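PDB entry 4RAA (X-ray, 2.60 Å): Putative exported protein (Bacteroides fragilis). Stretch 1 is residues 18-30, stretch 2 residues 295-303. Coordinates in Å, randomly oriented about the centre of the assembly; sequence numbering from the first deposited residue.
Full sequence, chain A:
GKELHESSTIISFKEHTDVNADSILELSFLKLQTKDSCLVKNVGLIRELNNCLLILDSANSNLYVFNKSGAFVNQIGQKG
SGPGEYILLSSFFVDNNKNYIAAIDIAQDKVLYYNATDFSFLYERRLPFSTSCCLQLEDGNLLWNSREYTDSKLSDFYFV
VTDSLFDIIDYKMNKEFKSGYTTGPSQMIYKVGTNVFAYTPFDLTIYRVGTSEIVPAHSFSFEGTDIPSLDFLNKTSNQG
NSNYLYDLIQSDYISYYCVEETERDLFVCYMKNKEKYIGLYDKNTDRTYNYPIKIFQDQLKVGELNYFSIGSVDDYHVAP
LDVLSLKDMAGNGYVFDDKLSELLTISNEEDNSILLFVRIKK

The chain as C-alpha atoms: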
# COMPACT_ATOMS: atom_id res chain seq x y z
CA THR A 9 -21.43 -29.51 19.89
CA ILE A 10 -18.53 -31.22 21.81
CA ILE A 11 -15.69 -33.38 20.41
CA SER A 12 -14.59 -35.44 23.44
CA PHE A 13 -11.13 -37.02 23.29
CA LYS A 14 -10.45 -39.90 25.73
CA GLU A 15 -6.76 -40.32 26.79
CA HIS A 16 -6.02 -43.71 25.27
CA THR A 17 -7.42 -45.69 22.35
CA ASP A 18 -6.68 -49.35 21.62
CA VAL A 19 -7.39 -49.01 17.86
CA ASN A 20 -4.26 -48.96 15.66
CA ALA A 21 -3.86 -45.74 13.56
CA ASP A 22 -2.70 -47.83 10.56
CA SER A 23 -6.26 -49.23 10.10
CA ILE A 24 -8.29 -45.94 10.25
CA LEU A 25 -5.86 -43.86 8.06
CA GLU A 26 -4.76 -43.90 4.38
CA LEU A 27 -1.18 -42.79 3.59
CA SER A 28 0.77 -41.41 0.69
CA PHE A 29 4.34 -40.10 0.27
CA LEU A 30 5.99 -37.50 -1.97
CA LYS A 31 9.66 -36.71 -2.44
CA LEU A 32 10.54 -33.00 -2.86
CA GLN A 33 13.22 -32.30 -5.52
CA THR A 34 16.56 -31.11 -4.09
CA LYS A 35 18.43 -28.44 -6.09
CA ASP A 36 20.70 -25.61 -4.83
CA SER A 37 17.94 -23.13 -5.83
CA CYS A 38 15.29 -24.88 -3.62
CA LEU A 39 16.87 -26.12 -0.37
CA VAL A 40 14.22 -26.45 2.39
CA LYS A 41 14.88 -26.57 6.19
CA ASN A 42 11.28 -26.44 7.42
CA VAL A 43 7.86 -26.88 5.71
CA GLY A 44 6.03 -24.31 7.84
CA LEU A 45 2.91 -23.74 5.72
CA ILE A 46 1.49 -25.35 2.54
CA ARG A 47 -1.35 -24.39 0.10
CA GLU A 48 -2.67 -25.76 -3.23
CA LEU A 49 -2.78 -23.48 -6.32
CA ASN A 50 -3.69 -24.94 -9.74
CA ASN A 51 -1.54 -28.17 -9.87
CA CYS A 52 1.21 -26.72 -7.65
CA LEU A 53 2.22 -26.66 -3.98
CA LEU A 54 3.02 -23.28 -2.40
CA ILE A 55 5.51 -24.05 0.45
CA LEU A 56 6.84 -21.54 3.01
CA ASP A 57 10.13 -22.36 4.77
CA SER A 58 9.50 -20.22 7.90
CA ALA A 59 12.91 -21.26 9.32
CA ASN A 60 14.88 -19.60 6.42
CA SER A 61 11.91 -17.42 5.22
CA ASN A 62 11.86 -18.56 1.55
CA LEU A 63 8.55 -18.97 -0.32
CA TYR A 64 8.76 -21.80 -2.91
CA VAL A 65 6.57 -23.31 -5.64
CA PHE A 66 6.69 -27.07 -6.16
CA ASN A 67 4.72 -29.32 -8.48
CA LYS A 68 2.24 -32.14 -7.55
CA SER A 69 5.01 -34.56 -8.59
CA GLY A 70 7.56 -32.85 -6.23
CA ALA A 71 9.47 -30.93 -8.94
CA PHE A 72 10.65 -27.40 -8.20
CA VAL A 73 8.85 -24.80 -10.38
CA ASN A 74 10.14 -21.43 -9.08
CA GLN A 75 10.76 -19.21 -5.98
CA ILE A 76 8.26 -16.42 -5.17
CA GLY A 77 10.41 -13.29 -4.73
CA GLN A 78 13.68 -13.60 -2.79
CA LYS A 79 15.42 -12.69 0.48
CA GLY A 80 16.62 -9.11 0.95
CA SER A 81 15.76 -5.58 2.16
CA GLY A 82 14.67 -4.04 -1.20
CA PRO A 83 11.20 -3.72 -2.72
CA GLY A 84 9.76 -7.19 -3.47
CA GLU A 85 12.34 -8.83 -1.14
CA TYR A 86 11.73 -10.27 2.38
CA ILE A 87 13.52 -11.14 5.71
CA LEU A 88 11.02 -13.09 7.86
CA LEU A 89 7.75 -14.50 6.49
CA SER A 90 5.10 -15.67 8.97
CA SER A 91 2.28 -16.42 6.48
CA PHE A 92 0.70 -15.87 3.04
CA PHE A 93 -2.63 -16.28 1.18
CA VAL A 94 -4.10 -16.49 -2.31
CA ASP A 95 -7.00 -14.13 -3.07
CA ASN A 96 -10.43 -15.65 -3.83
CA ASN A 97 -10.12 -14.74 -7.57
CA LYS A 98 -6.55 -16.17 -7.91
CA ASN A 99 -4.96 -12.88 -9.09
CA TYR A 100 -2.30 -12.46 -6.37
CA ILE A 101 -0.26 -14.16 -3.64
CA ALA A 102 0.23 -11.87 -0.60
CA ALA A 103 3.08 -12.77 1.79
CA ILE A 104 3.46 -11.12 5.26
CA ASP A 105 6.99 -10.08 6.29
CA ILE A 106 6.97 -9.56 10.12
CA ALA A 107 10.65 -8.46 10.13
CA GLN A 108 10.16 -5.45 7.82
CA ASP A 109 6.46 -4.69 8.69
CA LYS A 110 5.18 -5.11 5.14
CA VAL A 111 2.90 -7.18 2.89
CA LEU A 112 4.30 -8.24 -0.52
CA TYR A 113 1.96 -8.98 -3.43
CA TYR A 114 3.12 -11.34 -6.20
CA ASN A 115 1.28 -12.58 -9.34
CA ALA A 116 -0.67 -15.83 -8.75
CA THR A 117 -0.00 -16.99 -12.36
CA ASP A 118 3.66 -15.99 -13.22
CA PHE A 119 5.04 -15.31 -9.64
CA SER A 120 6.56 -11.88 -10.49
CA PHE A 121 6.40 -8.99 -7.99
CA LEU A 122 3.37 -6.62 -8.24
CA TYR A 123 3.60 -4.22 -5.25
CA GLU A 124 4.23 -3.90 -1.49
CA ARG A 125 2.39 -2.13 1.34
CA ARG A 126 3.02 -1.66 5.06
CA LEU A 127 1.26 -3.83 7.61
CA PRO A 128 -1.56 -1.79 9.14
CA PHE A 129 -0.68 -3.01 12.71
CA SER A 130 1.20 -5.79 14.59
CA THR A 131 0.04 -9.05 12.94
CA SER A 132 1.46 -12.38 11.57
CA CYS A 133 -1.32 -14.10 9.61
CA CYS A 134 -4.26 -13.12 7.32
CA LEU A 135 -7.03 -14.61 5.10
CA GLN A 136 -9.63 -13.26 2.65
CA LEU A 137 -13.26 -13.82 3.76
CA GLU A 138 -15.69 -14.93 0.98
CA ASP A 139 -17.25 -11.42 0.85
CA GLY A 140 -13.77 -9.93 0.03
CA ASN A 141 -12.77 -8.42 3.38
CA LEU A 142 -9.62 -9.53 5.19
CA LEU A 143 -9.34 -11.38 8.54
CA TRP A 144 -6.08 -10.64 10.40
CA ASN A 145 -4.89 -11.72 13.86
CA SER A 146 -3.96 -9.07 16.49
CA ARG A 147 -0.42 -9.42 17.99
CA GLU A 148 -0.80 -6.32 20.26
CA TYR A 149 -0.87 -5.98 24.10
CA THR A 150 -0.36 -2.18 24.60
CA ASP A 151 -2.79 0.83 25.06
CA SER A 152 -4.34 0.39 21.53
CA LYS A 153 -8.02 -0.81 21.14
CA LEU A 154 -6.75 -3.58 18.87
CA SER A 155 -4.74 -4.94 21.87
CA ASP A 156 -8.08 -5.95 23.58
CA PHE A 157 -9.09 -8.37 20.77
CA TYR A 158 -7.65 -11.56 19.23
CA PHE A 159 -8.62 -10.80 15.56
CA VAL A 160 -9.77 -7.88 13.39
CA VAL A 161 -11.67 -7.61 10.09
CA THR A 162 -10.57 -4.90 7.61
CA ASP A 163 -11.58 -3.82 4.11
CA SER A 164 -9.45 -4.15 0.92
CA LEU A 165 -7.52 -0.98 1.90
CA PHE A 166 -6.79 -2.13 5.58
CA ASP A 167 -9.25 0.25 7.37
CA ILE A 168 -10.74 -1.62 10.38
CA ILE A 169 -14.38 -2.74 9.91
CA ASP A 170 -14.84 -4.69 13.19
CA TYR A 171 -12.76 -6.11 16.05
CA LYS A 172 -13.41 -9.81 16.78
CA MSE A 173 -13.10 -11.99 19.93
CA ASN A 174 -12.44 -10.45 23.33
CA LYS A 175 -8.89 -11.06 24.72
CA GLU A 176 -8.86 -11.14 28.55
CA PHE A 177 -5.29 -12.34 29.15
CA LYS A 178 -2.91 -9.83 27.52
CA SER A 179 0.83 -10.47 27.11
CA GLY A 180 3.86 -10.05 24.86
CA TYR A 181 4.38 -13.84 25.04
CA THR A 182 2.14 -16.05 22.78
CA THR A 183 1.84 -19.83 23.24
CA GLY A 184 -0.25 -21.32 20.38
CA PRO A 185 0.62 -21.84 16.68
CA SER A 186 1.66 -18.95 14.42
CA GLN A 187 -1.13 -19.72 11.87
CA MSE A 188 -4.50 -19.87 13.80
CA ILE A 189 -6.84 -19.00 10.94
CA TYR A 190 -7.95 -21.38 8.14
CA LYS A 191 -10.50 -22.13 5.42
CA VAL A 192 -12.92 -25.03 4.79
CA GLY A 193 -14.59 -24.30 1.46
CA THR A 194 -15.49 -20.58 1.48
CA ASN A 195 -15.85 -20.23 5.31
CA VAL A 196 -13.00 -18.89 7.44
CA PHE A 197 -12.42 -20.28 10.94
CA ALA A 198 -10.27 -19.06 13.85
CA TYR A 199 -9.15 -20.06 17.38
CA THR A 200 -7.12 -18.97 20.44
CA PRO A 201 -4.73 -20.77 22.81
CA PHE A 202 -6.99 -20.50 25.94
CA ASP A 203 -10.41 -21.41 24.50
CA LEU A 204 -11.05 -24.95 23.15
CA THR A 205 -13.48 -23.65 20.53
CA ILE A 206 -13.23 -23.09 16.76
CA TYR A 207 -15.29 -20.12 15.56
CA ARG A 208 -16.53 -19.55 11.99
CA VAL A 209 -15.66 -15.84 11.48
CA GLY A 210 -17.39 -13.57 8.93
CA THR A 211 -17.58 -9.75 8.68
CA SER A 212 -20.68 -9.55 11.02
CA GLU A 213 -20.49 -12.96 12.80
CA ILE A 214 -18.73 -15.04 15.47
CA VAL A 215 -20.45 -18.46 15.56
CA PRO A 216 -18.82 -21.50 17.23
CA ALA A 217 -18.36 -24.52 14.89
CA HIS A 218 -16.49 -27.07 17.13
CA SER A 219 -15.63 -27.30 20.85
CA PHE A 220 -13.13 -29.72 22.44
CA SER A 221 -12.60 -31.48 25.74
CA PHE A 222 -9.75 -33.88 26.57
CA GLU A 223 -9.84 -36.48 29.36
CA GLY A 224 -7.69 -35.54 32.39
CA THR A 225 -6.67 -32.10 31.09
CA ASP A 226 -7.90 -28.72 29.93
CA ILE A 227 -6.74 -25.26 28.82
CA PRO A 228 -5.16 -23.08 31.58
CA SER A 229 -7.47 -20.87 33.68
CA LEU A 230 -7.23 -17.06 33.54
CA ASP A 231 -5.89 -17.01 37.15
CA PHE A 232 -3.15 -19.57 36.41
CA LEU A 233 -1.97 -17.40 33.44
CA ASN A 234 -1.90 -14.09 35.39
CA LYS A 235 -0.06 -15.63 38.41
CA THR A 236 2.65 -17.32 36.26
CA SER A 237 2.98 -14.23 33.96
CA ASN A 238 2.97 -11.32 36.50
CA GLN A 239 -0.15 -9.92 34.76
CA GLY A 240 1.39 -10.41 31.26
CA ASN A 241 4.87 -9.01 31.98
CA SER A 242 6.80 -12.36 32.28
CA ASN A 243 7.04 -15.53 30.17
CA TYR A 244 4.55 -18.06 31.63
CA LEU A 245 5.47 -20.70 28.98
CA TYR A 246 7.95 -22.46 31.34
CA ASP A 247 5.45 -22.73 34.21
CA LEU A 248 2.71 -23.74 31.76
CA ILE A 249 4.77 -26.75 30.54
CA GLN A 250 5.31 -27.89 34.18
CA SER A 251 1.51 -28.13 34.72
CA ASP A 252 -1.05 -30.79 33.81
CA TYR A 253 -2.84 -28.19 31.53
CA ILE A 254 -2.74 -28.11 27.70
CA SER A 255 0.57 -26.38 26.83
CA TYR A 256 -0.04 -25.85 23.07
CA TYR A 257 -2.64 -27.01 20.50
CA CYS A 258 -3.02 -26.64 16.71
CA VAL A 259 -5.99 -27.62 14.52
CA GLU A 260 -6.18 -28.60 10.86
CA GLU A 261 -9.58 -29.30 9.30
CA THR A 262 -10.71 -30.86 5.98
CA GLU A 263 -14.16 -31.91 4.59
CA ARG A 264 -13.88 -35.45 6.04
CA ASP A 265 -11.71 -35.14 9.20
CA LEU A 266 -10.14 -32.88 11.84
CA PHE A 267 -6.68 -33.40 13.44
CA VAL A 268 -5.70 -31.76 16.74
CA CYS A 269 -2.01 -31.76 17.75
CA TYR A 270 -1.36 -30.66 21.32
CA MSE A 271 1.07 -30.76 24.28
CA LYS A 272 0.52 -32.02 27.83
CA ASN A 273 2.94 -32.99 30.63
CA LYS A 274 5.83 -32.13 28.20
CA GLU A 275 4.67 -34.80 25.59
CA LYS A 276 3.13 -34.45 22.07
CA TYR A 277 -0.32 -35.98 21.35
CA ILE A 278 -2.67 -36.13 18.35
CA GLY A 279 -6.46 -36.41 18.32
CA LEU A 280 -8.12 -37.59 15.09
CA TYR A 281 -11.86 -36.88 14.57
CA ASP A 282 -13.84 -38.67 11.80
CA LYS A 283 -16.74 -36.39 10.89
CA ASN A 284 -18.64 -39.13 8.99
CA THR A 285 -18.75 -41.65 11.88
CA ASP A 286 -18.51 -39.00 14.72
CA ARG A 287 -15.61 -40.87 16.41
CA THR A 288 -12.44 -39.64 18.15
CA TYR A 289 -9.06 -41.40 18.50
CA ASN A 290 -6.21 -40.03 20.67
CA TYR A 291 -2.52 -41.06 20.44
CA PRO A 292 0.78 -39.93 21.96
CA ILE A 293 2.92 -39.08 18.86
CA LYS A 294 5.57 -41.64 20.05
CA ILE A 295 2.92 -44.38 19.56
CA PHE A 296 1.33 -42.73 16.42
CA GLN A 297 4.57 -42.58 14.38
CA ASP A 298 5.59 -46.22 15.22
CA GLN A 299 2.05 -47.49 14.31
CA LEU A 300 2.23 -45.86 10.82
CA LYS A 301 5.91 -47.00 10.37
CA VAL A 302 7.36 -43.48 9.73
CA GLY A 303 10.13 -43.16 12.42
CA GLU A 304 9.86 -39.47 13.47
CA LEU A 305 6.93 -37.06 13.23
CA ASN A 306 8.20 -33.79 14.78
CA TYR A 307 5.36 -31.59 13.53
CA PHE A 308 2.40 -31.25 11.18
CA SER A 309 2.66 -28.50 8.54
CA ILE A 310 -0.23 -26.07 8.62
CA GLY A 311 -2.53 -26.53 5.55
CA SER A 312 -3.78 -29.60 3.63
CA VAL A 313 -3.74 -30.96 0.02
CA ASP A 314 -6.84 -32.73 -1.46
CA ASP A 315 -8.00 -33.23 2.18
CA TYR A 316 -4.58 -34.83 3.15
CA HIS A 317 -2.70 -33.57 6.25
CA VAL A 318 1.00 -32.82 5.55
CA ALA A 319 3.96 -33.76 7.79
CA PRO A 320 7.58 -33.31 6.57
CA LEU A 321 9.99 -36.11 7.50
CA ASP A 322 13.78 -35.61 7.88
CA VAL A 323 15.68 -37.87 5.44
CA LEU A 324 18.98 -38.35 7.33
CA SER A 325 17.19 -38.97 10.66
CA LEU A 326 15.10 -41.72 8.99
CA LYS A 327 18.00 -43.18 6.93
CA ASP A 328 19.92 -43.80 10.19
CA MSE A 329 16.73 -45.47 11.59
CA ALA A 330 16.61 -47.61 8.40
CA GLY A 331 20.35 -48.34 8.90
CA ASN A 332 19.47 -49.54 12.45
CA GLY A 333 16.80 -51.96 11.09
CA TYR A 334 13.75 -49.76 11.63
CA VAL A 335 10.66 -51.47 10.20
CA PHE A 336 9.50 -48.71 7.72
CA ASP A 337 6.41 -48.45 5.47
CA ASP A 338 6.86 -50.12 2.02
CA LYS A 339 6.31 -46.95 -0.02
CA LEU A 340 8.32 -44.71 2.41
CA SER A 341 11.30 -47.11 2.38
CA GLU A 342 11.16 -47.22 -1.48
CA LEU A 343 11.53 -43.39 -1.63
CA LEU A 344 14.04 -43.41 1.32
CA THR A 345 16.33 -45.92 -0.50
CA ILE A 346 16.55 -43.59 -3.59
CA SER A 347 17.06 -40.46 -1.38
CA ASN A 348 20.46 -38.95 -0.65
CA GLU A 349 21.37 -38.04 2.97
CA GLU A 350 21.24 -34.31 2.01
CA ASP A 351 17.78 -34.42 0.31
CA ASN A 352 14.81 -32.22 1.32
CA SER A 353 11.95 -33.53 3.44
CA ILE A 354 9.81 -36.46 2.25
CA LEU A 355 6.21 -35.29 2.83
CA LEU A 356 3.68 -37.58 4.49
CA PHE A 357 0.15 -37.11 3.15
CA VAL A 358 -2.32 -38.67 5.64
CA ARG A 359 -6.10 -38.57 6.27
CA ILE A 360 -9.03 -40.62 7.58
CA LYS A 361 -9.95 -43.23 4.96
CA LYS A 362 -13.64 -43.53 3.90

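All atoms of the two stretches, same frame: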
# COMPACT_ATOMS: atom_id res chain seq x y z
N ASP A 18 -7.35 -48.08 21.94
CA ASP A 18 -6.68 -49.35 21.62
C ASP A 18 -6.89 -49.78 20.15
O ASP A 18 -6.62 -50.93 19.79
CB ASP A 18 -6.92 -50.44 22.70
CG ASP A 18 -8.37 -50.79 22.92
OD1 ASP A 18 -9.27 -50.15 22.33
OD2 ASP A 18 -8.61 -51.71 23.73
N VAL A 19 -7.30 -48.82 19.30
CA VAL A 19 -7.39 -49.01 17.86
C VAL A 19 -6.06 -48.52 17.28
O VAL A 19 -5.57 -47.45 17.67
CB VAL A 19 -8.57 -48.21 17.23
CG1 VAL A 19 -8.49 -48.18 15.69
CG2 VAL A 19 -9.91 -48.79 17.68
N ASN A 20 -5.50 -49.30 16.35
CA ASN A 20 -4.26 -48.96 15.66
C ASN A 20 -4.56 -47.88 14.60
O ASN A 20 -5.56 -47.98 13.88
CB ASN A 20 -3.66 -50.22 15.01
CG ASN A 20 -2.28 -49.99 14.40
OD1 ASN A 20 -1.96 -48.92 13.91
ND2 ASN A 20 -1.47 -51.03 14.41
N ALA A 21 -3.70 -46.86 14.52
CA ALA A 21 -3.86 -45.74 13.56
C ALA A 21 -3.70 -46.15 12.09
O ALA A 21 -4.24 -45.49 11.20
CB ALA A 21 -2.90 -44.61 13.90
N ASP A 22 -2.95 -47.23 11.87
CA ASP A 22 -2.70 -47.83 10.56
C ASP A 22 -4.02 -48.23 9.86
O ASP A 22 -4.17 -48.02 8.67
CB ASP A 22 -1.80 -49.08 10.74
CG ASP A 22 -1.18 -49.57 9.44
OD1 ASP A 22 -0.60 -48.74 8.70
OD2 ASP A 22 -1.21 -50.81 9.20
N SER A 23 -4.97 -48.77 10.63
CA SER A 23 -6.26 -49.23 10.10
C SER A 23 -7.23 -48.12 9.68
O SER A 23 -7.87 -48.23 8.64
CB SER A 23 -6.97 -50.15 11.11
OG SER A 23 -7.27 -49.45 12.30
N ILE A 24 -7.36 -47.08 10.51
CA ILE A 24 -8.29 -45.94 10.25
C ILE A 24 -7.78 -44.84 9.31
O ILE A 24 -8.57 -43.96 8.92
CB ILE A 24 -8.84 -45.28 11.55
CG1 ILE A 24 -7.71 -44.75 12.46
CG2 ILE A 24 -9.73 -46.26 12.31
CD1 ILE A 24 -8.20 -43.96 13.65
N LEU A 25 -6.49 -44.87 8.93
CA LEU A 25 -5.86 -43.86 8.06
C LEU A 25 -5.32 -44.44 6.75
O LEU A 25 -4.90 -45.61 6.71
CB LEU A 25 -4.70 -43.17 8.78
CG LEU A 25 -4.99 -42.35 10.04
CD1 LEU A 25 -3.69 -41.99 10.74
CD2 LEU A 25 -5.80 -41.10 9.71
N GLU A 26 -5.34 -43.60 5.70
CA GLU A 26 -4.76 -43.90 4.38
C GLU A 26 -3.59 -42.93 4.16
O GLU A 26 -3.74 -41.72 4.34
CB GLU A 26 -5.77 -43.84 3.23
CG GLU A 26 -6.47 -42.51 2.96
CD GLU A 26 -7.51 -42.62 1.85
OE1 GLU A 26 -7.30 -43.39 0.89
OE2 GLU A 26 -8.54 -41.90 1.91
N LEU A 27 -2.45 -43.50 3.76
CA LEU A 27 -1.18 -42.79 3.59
C LEU A 27 -0.78 -42.61 2.14
O LEU A 27 -1.27 -43.28 1.24
CB LEU A 27 -0.04 -43.57 4.29
CG LEU A 27 0.19 -43.38 5.79
CD1 LEU A 27 -1.11 -43.32 6.60
CD2 LEU A 27 1.11 -44.48 6.31
N SER A 28 0.15 -41.69 1.97
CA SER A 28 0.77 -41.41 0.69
C SER A 28 2.05 -40.63 0.99
O SER A 28 2.13 -39.93 2.01
CB SER A 28 -0.17 -40.62 -0.22
OG SER A 28 0.46 -40.33 -1.44
N PHE A 29 3.05 -40.77 0.12
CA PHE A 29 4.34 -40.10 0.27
C PHE A 29 4.75 -39.38 -1.01
O PHE A 29 4.40 -39.81 -2.11
CB PHE A 29 5.40 -41.11 0.69
CG PHE A 29 5.16 -41.73 2.03
CD1 PHE A 29 5.47 -41.04 3.20
CD2 PHE A 29 4.63 -43.02 2.13
CE1 PHE A 29 5.26 -41.61 4.44
CE2 PHE A 29 4.41 -43.60 3.38
CZ PHE A 29 4.73 -42.90 4.53
N LEU A 30 5.49 -38.29 -0.85
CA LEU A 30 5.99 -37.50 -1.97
C LEU A 30 7.37 -36.98 -1.64
O LEU A 30 7.57 -36.39 -0.57
CB LEU A 30 5.07 -36.32 -2.24
CG LEU A 30 5.35 -35.43 -3.45
CD1 LEU A 30 5.35 -36.24 -4.75
CD2 LEU A 30 4.33 -34.30 -3.51
N ILE A 295 3.68 -43.18 19.94
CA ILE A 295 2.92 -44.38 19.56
C ILE A 295 2.45 -44.22 18.10
O ILE A 295 2.62 -45.15 17.31
CB ILE A 295 1.76 -44.68 20.55
CG1 ILE A 295 2.30 -45.28 21.87
CG2 ILE A 295 0.73 -45.65 19.96
CD1 ILE A 295 3.18 -44.39 22.72
N PHE A 296 1.86 -43.06 17.77
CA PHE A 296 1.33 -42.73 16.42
C PHE A 296 2.32 -42.97 15.28
O PHE A 296 1.98 -43.63 14.30
CB PHE A 296 0.86 -41.26 16.39
CG PHE A 296 0.06 -40.87 15.18
CD1 PHE A 296 -1.27 -41.26 15.05
CD2 PHE A 296 0.60 -40.05 14.19
CE1 PHE A 296 -2.03 -40.88 13.94
CE2 PHE A 296 -0.15 -39.66 13.08
CZ PHE A 296 -1.46 -40.07 12.96
N GLN A 297 3.53 -42.45 15.42
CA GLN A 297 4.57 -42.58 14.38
C GLN A 297 5.10 -44.03 14.19
O GLN A 297 5.43 -44.41 13.06
CB GLN A 297 5.72 -41.60 14.63
CG GLN A 297 6.60 -41.95 15.81
CD GLN A 297 7.42 -40.79 16.34
OE1 GLN A 297 7.43 -39.68 15.77
NE2 GLN A 297 8.12 -41.03 17.44
N ASP A 298 5.20 -44.79 15.28
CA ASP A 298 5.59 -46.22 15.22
C ASP A 298 4.47 -47.09 14.60
O ASP A 298 4.76 -48.02 13.85
CB ASP A 298 6.08 -46.76 16.58
CG ASP A 298 7.50 -46.26 16.96
OD1 ASP A 298 8.10 -45.42 16.24
OD2 ASP A 298 8.03 -46.73 17.98
N GLN A 299 3.20 -46.78 14.90
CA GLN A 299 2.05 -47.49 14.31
C GLN A 299 1.93 -47.32 12.79
O GLN A 299 1.54 -48.25 12.10
CB GLN A 299 0.72 -47.08 14.97
CG GLN A 299 0.49 -47.70 16.35
CD GLN A 299 -0.87 -47.36 16.95
OE1 GLN A 299 -1.68 -46.64 16.36
NE2 GLN A 299 -1.13 -47.90 18.13
N LEU A 300 2.24 -46.13 12.28
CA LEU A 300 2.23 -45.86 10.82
C LEU A 300 3.56 -46.21 10.11
O LEU A 300 3.63 -46.10 8.88
CB LEU A 300 1.88 -44.40 10.54
CG LEU A 300 0.56 -43.88 11.11
CD1 LEU A 300 0.43 -42.39 10.86
CD2 LEU A 300 -0.62 -44.64 10.52
N LYS A 301 4.58 -46.61 10.88
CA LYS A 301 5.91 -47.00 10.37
C LYS A 301 6.61 -45.86 9.61
O LYS A 301 7.03 -46.04 8.46
CB LYS A 301 5.82 -48.30 9.53
CG LYS A 301 5.38 -49.54 10.30
CD LYS A 301 5.45 -50.78 9.41
CE LYS A 301 5.37 -52.07 10.21
NZ LYS A 301 4.06 -52.23 10.91
N VAL A 302 6.72 -44.71 10.28
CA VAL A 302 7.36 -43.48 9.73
C VAL A 302 8.48 -42.85 10.60
O VAL A 302 8.86 -41.70 10.37
CB VAL A 302 6.30 -42.40 9.34
CG1 VAL A 302 5.26 -42.99 8.40
CG2 VAL A 302 5.62 -41.80 10.57
N GLY A 303 8.98 -43.59 11.60
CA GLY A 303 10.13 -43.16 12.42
C GLY A 303 9.99 -41.97 13.36
O GLY A 303 9.94 -42.15 14.57

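Apolar side chains can fill a hollow while a directional polar bond holds the register beside them; residues 18-30 and 295-303 give an example. The first stretch makes a short, weakly bonded helical turn and then runs out as a strand; the second finishes a helix, turns through a Schellman motif with K301 at positive phi, and continues as loop. The nearest CA atoms across the contact are those of D22 and L300, 5.3 Å apart.

The bump is L300. Its CD2 reaches into a hollow lined by A21, L25 and L27, lying 4.1 Å from A21 CB, 4.1 Å from L25 CD1 and 4.2 Å from L27 CD1. F296, one turn earlier, extends this apolar surface: its CE1 lies 3.8 Å from A21 CB and its CZ 3.7 Å from L25 CD1. Farther along the strand, V302 CG1 meets the edge of the F29 ring, 3.9 Å from CZ.

The polar tie is made by A21 itself: its backbone N donates to Q299 OE1 at 2.7 Å, nearly straight (170°). The neighbouring amide is satisfied locally: D22 N donates to N20 OD1 at 2.8 Å, capping the turn. Successive amides thus point to different acceptors, A21 N to the other stretch and D22 N to the N20 cap.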